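Local coordinates for glycoside Hydrolase (Bacteroides uniformis, PDB 5TA0), which probably hydrolyses agarose-type galactans as a glycoside hydrolase, and is captured here as an engineered variant in complex with neoagarooctaose, at residues Glu301-Met306 with Ser601-Ile606; Leu564-Asn569 with Gly630-Val635. All blocks are in the same frame, centred on the assembly; numbering follows the deposited sequence.

Both contacts lie in the protein interior, their centres about 7 Å apart, and both involve the same five-stranded sheet of the C-terminal beta region. Contact 1 sets an outermost strand of that sheet, 602-609, through its segment 601-606, against a helix of the catalytic barrel (301-306), whereas contact 2 joins two strands inside the sheet (564-569 and 630-635). The strands 602-609 and 558-568 are neighbours, and Ile-606 N lies 2.8 Å from Leu-564 O, probably hydrogen-bonded. Chemistry follows position: contact 1 is apolar packing between the two segments, contact 2 a pairing through backbone bonds. Phe-603 bridges them, its CE1 packing 3.4 Å from Ser-633 OG.

Contact 1 (Glu301-Met306 with Ser601-Ile606)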
ATOM      1  N   GLU A 301      -8.392   3.105  -6.182  1.00  7.52           N
ATOM      2  CA  GLU A 301      -8.591   4.547  -6.079  1.00  7.64           C
ATOM      3  C   GLU A 301      -9.897   4.877  -5.327  1.00  7.43           C
ATOM      4  O   GLU A 301      -9.967   5.809  -4.525  1.00  7.38           O
ATOM      5  CB  GLU A 301      -8.617   5.191  -7.475  1.00  8.29           C
ATOM      6  CG  GLU A 301      -7.294   5.158  -8.231  1.00  8.73           C
ATOM      7  CD  GLU A 301      -6.196   5.938  -7.542  1.00  9.39           C
ATOM      8  OE1 GLU A 301      -6.449   7.072  -7.098  1.00  9.86           O
ATOM      9  OE2 GLU A 301      -5.090   5.387  -7.411  1.00 10.33           O
ATOM     10  N   ALA A 302     -10.942   4.094  -5.602  1.00  7.16           N
ATOM     11  CA  ALA A 302     -12.233   4.267  -4.938  1.00  7.28           C
ATOM     12  C   ALA A 302     -12.154   3.904  -3.450  1.00  7.02           C
ATOM     13  O   ALA A 302     -12.702   4.611  -2.619  1.00  7.04           O
ATOM     14  CB  ALA A 302     -13.307   3.455  -5.641  1.00  7.50           C
ATOM     15  N   THR A 303     -11.477   2.797  -3.153  1.00  7.21           N
ATOM     16  CA  THR A 303     -11.294   2.389  -1.766  1.00  7.29           C
ATOM     17  C   THR A 303     -10.621   3.500  -0.960  1.00  7.33           C
ATOM     18  O   THR A 303     -11.102   3.924   0.086  1.00  7.27           O
ATOM     19  CB  THR A 303     -10.435   1.119  -1.713  1.00  7.78           C
ATOM     20  OG1 THR A 303     -11.034   0.118  -2.560  1.00  8.04           O
ATOM     21  CG2 THR A 303     -10.289   0.596  -0.313  1.00  7.87           C
ATOM     22  N   MET A 304      -9.488   3.962  -1.472  1.00  7.20           N
ATOM     23  CA  MET A 304      -8.699   4.979  -0.738  1.00  7.55           C
ATOM     24  C   MET A 304      -9.410   6.331  -0.654  1.00  7.45           C
ATOM     25  O   MET A 304      -9.419   6.953   0.402  1.00  7.59           O
ATOM     26  CB  MET A 304      -7.312   5.097  -1.333  1.00  8.01           C
ATOM     27  CG  MET A 304      -6.481   3.851  -1.152  1.00  8.38           C
ATOM     28  SD  MET A 304      -4.761   3.979  -1.681  1.00  9.94           S
ATOM     29  CE  MET A 304      -4.997   3.979  -3.432  1.00 10.25           C
ATOM     30  N   ASP A 305     -10.063   6.735  -1.742  1.00  7.36           N
ATOM     31  CA  ASP A 305     -10.882   7.964  -1.710  1.00  7.36           C
ATOM     32  C   ASP A 305     -12.004   7.910  -0.677  1.00  7.19           C
ATOM     33  O   ASP A 305     -12.313   8.927  -0.054  1.00  7.24           O
ATOM     34  CB  ASP A 305     -11.478   8.296  -3.093  1.00  7.64           C
ATOM     35  CG  ASP A 305     -10.488   8.992  -4.041  1.00  8.15           C
ATOM     36  OD1 ASP A 305      -9.289   9.112  -3.712  1.00  8.23           O
ATOM     37  OD2 ASP A 305     -10.930   9.379  -5.148  1.00  8.43           O
ATOM     38  N   MET A 306     -12.619   6.750  -0.482  1.00  7.46           N
ATOM     39  CA  MET A 306     -13.710   6.658   0.456  1.00  7.77           C
ATOM     40  C   MET A 306     -13.248   6.780   1.899  1.00  7.35           C
ATOM     41  O   MET A 306     -13.860   7.475   2.702  1.00  7.69           O
ATOM     42  CB  MET A 306     -14.462   5.347   0.226  1.00  8.33           C
ATOM     43  CG  MET A 306     -15.838   5.343   0.839  1.00  8.90           C
ATOM     44  SD  MET A 306     -16.941   4.126   0.078  1.00  9.42           S
ATOM     45  CE  MET A 306     -18.526   4.722   0.678  1.00  9.10           C
ATOM     46  N   SER A 601     -19.654  -6.479  -9.322  1.00 13.86           N
ATOM     47  CA  SER A 601     -20.162  -5.174  -9.720  1.00 13.68           C
ATOM     48  C   SER A 601     -18.949  -4.302  -9.989  1.00 13.08           C
ATOM     49  O   SER A 601     -17.805  -4.707  -9.681  1.00 12.85           O
ATOM     50  CB  SER A 601     -20.998  -4.549  -8.606  1.00 14.12           C
ATOM     51  OG  SER A 601     -20.179  -4.222  -7.476  1.00 15.50           O
ATOM     52  N   PHE A 602     -19.201  -3.124 -10.534  1.00 11.73           N
ATOM     53  CA  PHE A 602     -18.160  -2.118 -10.756  1.00 11.57           C
ATOM     54  C   PHE A 602     -18.053  -1.223  -9.534  1.00 10.89           C
ATOM     55  O   PHE A 602     -19.023  -0.668  -9.085  1.00 11.00           O
ATOM     56  CB  PHE A 602     -18.489  -1.232 -11.967  1.00 11.87           C
ATOM     57  CG  PHE A 602     -17.414  -0.217 -12.250  1.00 11.67           C
ATOM     58  CD1 PHE A 602     -17.447   1.071 -11.688  1.00 11.61           C
ATOM     59  CD2 PHE A 602     -16.339  -0.566 -13.037  1.00 11.91           C
ATOM     60  CE1 PHE A 602     -16.416   1.957 -11.941  1.00 12.15           C
ATOM     61  CE2 PHE A 602     -15.308   0.315 -13.280  1.00 12.56           C
ATOM     62  CZ  PHE A 602     -15.347   1.572 -12.738  1.00 12.51           C
ATOM     63  N   PHE A 603     -16.839  -1.079  -9.013  1.00  9.70           N
ATOM     64  CA  PHE A 603     -16.530  -0.045  -7.997  1.00  9.15           C
ATOM     65  C   PHE A 603     -15.197   0.572  -8.374  1.00  8.58           C
ATOM     66  O   PHE A 603     -14.173  -0.109  -8.388  1.00  8.23           O
ATOM     67  CB  PHE A 603     -16.490  -0.634  -6.582  1.00  9.26           C
ATOM     68  CG  PHE A 603     -16.229   0.384  -5.487  1.00  9.07           C
ATOM     69  CD1 PHE A 603     -16.884   1.611  -5.453  1.00  8.94           C
ATOM     70  CD2 PHE A 603     -15.342   0.094  -4.453  1.00  8.68           C
ATOM     71  CE1 PHE A 603     -16.651   2.506  -4.432  1.00  8.72           C
ATOM     72  CE2 PHE A 603     -15.116   0.987  -3.422  1.00  8.82           C
ATOM     73  CZ  PHE A 603     -15.774   2.198  -3.409  1.00  8.68           C
ATOM     74  N   GLY A 604     -15.222   1.849  -8.746  1.00  8.35           N
ATOM     75  CA  GLY A 604     -14.004   2.515  -9.208  1.00  8.51           C
ATOM     76  C   GLY A 604     -14.181   3.999  -9.315  1.00  9.08           C
ATOM     77  O   GLY A 604     -15.312   4.501  -9.420  1.00  9.20           O
ATOM     78  N   VAL A 605     -13.052   4.717  -9.316  1.00  9.21           N
ATOM     79  CA  VAL A 605     -13.054   6.156  -9.589  1.00  9.51           C
ATOM     80  C   VAL A 605     -12.865   6.421 -11.081  1.00  9.52           C
ATOM     81  O   VAL A 605     -11.877   5.986 -11.677  1.00  9.68           O
ATOM     82  CB  VAL A 605     -11.967   6.861  -8.763  1.00  9.47           C
ATOM     83  CG1 VAL A 605     -11.759   8.299  -9.217  1.00 10.03           C
ATOM     84  CG2 VAL A 605     -12.317   6.805  -7.301  1.00 10.00           C
ATOM     85  N   ILE A 606     -13.822   7.145 -11.650  1.00  9.33           N
ATOM     86  CA  ILE A 606     -13.719   7.667 -13.002  1.00 10.70           C
ATOM     87  C   ILE A 606     -13.106   9.058 -12.897  1.00 10.23           C
ATOM     88  O   ILE A 606     -13.685   9.970 -12.296  1.00 10.32           O
ATOM     89  CB  ILE A 606     -15.118   7.783 -13.666  1.00 11.97           C
ATOM     90  CG1 ILE A 606     -15.933   6.489 -13.550  1.00 13.69           C
ATOM     91  CG2 ILE A 606     -14.987   8.223 -15.119  1.00 12.50           C
ATOM     92  CD1 ILE A 606     -15.279   5.268 -14.085  1.00 14.11           C
TER
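Helix 298-315 of the barrel packs against the edge strand 602-609 of the C-terminal sheet in a buried, largely apolar interdomain contact, with Ala-302, Phe-603 and Val-605 at its centre. The axes of helix 301-306 and strand 602-606 cross at 75° and come within 6.8 Å. Such closeness suits the small residues at the crossing, where Ala-302 CB rests 3.8 Å from Gly-604 CA. The same methyl sits over one face of the Phe-603 ring in a CH-pi contact, 3.6 Å from its centroid and only 15° off the ring normal. With CG anti to the backbone N (chi1 -178°), the phenyl reaches out from the strand and in beneath the helix. Met-306 meets it differently: SD approaches the ring obliquely, 4.2 Å from Phe-603 CZ, as a Met-aromatic contact, while Phe-257 makes an edge-to-face pair with the ring. An alanine in place of Phe-603 would probably leave the methyl of Ala-302 and the sulfur of Met-306 without their aromatic partner and open a gap between helix and strand. Further along the strand, Val-605 points CG2 at the helix backbone, 3.5 Å from Ala-302 CA. This methyl also lies 3.6 Å from Asp-305 OD2, yet that carboxylate is engaged by Arg-563, Arg-360 and Lys-529. Glu-301 likewise turns its acid group away to Arg-563 and Arg-360. Residues 301-306 thus pack apolarly, while the preceding turn ties the strand by hydrogen bonds, Asn-299 ND2 to Phe-603 O and Ser-298 to the Val-605 backbone.

Contact 2 (Leu564-Asn569 with Gly630-Val635); sequences LGLGRN and GHVSTV
Gly-565 and Gly-567 of strand 558-568 pair with strand 631-642 through four backbone hydrogen bonds, in antiparallel fashion. At Gly-567 and His-631 the pairing is regular: each amide donates to the other's carbonyl, at 3.0 Å for Gly-567 N to His-631 O. Gly-567 O also accepts from a water that lies 2.8 Å from His-631 ND1, in the plane of the imidazole at its edge. At Gly-565 the register slips. Its N donates to Thr-634 O, but its O accepts Ser-633 N at 2.8 Å from above the carbonyl plane, 42° out of it. Val-632 packs beside this carbonyl: CB lies 4.1 Å from Gly-565 O and CG1 closes to 3.6 Å, while CG2, anti to its own carbonyl carbon, runs alongside Leu-566 and meets CD2 at 3.9 Å. Leu-564 and Val-635 lie side by side in the same way, on the face that strand 545-549 covers. Across the sheet, a side chain at Gly-565 would collide with Ser-633 and Thr-634, whose neighbours there include Met-306 and Asp-305 of the barrel helix. Between the Leu-566–Val-632 and Leu-564–Val-635 pairs a single residue thus faces two, and Ser-633 takes helical backbone angles (phi -74°, psi -50°). This is consistent with a classic beta bulge, in a sheet whose packing on strand 545-549 suggests a beta-sandwich.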
ATOM      1  N   LEU A 564     -14.819  10.749  -9.725  1.00  9.47           N
ATOM      2  CA  LEU A 564     -16.153  10.237  -9.461  1.00  9.63           C
ATOM      3  C   LEU A 564     -16.093   8.798  -9.014  1.00  9.12           C
ATOM      4  O   LEU A 564     -15.868   7.915  -9.824  1.00  9.10           O
ATOM      5  CB  LEU A 564     -17.041  10.334 -10.709  1.00 10.55           C
ATOM      6  CG  LEU A 564     -17.147  11.703 -11.336  1.00 11.09           C
ATOM      7  CD1 LEU A 564     -18.048  11.598 -12.571  1.00 11.67           C
ATOM      8  CD2 LEU A 564     -17.704  12.733 -10.364  1.00 11.31           C
ATOM      9  N   GLY A 565     -16.235   8.554  -7.709  1.00  9.13           N
ATOM     10  CA  GLY A 565     -16.296   7.161  -7.239  1.00  9.15           C
ATOM     11  C   GLY A 565     -17.700   6.625  -7.492  1.00  8.79           C
ATOM     12  O   GLY A 565     -18.663   7.175  -6.949  1.00  9.26           O
ATOM     13  N   LEU A 566     -17.794   5.544  -8.281  1.00  9.36           N
ATOM     14  CA  LEU A 566     -19.097   4.943  -8.631  1.00  9.42           C
ATOM     15  C   LEU A 566     -19.080   3.479  -8.235  1.00  9.58           C
ATOM     16  O   LEU A 566     -18.128   2.773  -8.543  1.00 10.25           O
ATOM     17  CB  LEU A 566     -19.366   5.066 -10.129  1.00 10.20           C
ATOM     18  CG  LEU A 566     -19.354   6.465 -10.731  1.00 10.84           C
ATOM     19  CD1 LEU A 566     -19.696   6.370 -12.212  1.00 11.12           C
ATOM     20  CD2 LEU A 566     -20.302   7.395  -9.996  1.00 10.71           C
ATOM     21  N   GLY A 567     -20.147   3.039  -7.566  1.00  9.73           N
ATOM     22  CA  GLY A 567     -20.361   1.624  -7.274  1.00  9.82           C
ATOM     23  C   GLY A 567     -21.706   1.208  -7.842  1.00 10.00           C
ATOM     24  O   GLY A 567     -22.726   1.578  -7.271  1.00 10.71           O
ATOM     25  N   ARG A 568     -21.682   0.486  -8.961  1.00 11.05           N
ATOM     26  CA  ARG A 568     -22.935   0.101  -9.648  1.00 11.70           C
ATOM     27  C   ARG A 568     -22.783  -1.299 -10.172  1.00 12.11           C
ATOM     28  O   ARG A 568     -21.727  -1.694 -10.642  1.00 11.74           O
ATOM     29  CB  ARG A 568     -23.268   1.023 -10.823  1.00 12.36           C
ATOM     30  CG  ARG A 568     -23.184   2.508 -10.504  1.00 12.55           C
ATOM     31  CD  ARG A 568     -23.894   3.333 -11.557  1.00 13.08           C
ATOM     32  NE  ARG A 568     -25.333   3.290 -11.374  1.00 12.84           N
ATOM     33  CZ  ARG A 568     -26.236   3.700 -12.268  1.00 13.33           C
ATOM     34  NH1 ARG A 568     -27.520   3.644 -11.943  1.00 13.62           N
ATOM     35  NH2 ARG A 568     -25.866   4.143 -13.461  1.00 13.61           N
ATOM     36  N   ASN A 569     -23.898  -2.034 -10.154  1.00 12.98           N
ATOM     37  CA  ASN A 569     -23.960  -3.306 -10.867  1.00 13.79           C
ATOM     38  C   ASN A 569     -23.620  -3.168 -12.342  1.00 13.79           C
ATOM     39  O   ASN A 569     -23.799  -2.105 -12.947  1.00 14.31           O
ATOM     40  CB  ASN A 569     -25.350  -3.951 -10.692  1.00 15.61           C
ATOM     41  CG  ASN A 569     -25.544  -4.554  -9.319  1.00 17.76           C
ATOM     42  OD1 ASN A 569     -24.579  -4.892  -8.644  1.00 20.21           O
ATOM     43  ND2 ASN A 569     -26.798  -4.709  -8.897  1.00 20.15           N
ATOM     44  N   GLY A 630     -27.412   1.574  -7.455  1.00 13.05           N
ATOM     45  CA  GLY A 630     -26.030   1.825  -7.061  1.00 12.65           C
ATOM     46  C   GLY A 630     -25.869   3.171  -6.378  1.00 12.22           C
ATOM     47  O   GLY A 630     -26.830   3.849  -6.022  1.00 13.08           O
ATOM     48  N   HIS A 631     -24.604   3.556  -6.219  1.00 11.41           N
ATOM     49  CA  HIS A 631     -24.246   4.762  -5.483  1.00 11.06           C
ATOM     50  C   HIS A 631     -23.130   5.526  -6.141  1.00 10.59           C
ATOM     51  O   HIS A 631     -22.274   4.943  -6.815  1.00 10.57           O
ATOM     52  CB  HIS A 631     -23.745   4.406  -4.075  1.00 11.04           C
ATOM     53  CG  HIS A 631     -24.784   3.827  -3.167  1.00 12.05           C
ATOM     54  ND1 HIS A 631     -25.165   2.502  -3.219  1.00 12.53           N
ATOM     55  CD2 HIS A 631     -25.486   4.383  -2.157  1.00 12.60           C
ATOM     56  CE1 HIS A 631     -26.070   2.277  -2.281  1.00 12.75           C
ATOM     57  NE2 HIS A 631     -26.295   3.399  -1.633  1.00 13.58           N
ATOM     58  N   VAL A 632     -23.144   6.829  -5.917  1.00 10.41           N
ATOM     59  CA  VAL A 632     -21.923   7.643  -6.021  1.00  9.94           C
ATOM     60  C   VAL A 632     -21.291   7.593  -4.633  1.00  9.52           C
ATOM     61  O   VAL A 632     -21.862   8.095  -3.669  1.00  9.90           O
ATOM     62  CB  VAL A 632     -22.240   9.094  -6.408  1.00 10.44           C
ATOM     63  CG1 VAL A 632     -20.964   9.912  -6.490  1.00 11.13           C
ATOM     64  CG2 VAL A 632     -23.016   9.139  -7.727  1.00 10.84           C
ATOM     65  N   SER A 633     -20.130   6.930  -4.532  1.00  9.01           N
ATOM     66  CA  SER A 633     -19.459   6.772  -3.248  1.00  8.82           C
ATOM     67  C   SER A 633     -18.804   8.082  -2.800  1.00  8.28           C
ATOM     68  O   SER A 633     -19.010   8.520  -1.678  1.00  8.28           O
ATOM     69  CB  SER A 633     -18.438   5.636  -3.292  1.00  9.11           C
ATOM     70  OG  SER A 633     -17.564   5.784  -4.372  1.00  8.80           O
ATOM     71  N   THR A 634     -18.035   8.699  -3.701  1.00  8.12           N
ATOM     72  CA  THR A 634     -17.320   9.945  -3.403  1.00  8.64           C
ATOM     73  C   THR A 634     -17.221  10.808  -4.642  1.00  8.22           C
ATOM     74  O   THR A 634     -17.167  10.298  -5.766  1.00  8.48           O
ATOM     75  CB  THR A 634     -15.879   9.687  -2.879  1.00  8.69           C
ATOM     76  OG1 THR A 634     -15.130   8.966  -3.849  1.00  9.37           O
ATOM     77  CG2 THR A 634     -15.885   8.935  -1.564  1.00  9.00           C
ATOM     78  N   VAL A 635     -17.161  12.117  -4.410  1.00  8.42           N
ATOM     79  CA  VAL A 635     -16.746  13.087  -5.404  1.00  8.87           C
ATOM     80  C   VAL A 635     -15.660  13.934  -4.773  1.00  8.62           C
ATOM     81  O   VAL A 635     -15.885  14.575  -3.754  1.00  8.87           O
ATOM     82  CB  VAL A 635     -17.918  13.959  -5.890  1.00  9.18           C
ATOM     83  CG1 VAL A 635     -17.420  14.977  -6.898  1.00  9.68           C
ATOM     84  CG2 VAL A 635     -19.014  13.077  -6.487  1.00  9.54           C
TER
HETATM   85  O   HOH W   1     -24.191   0.415  -4.789  1.00 20.25           O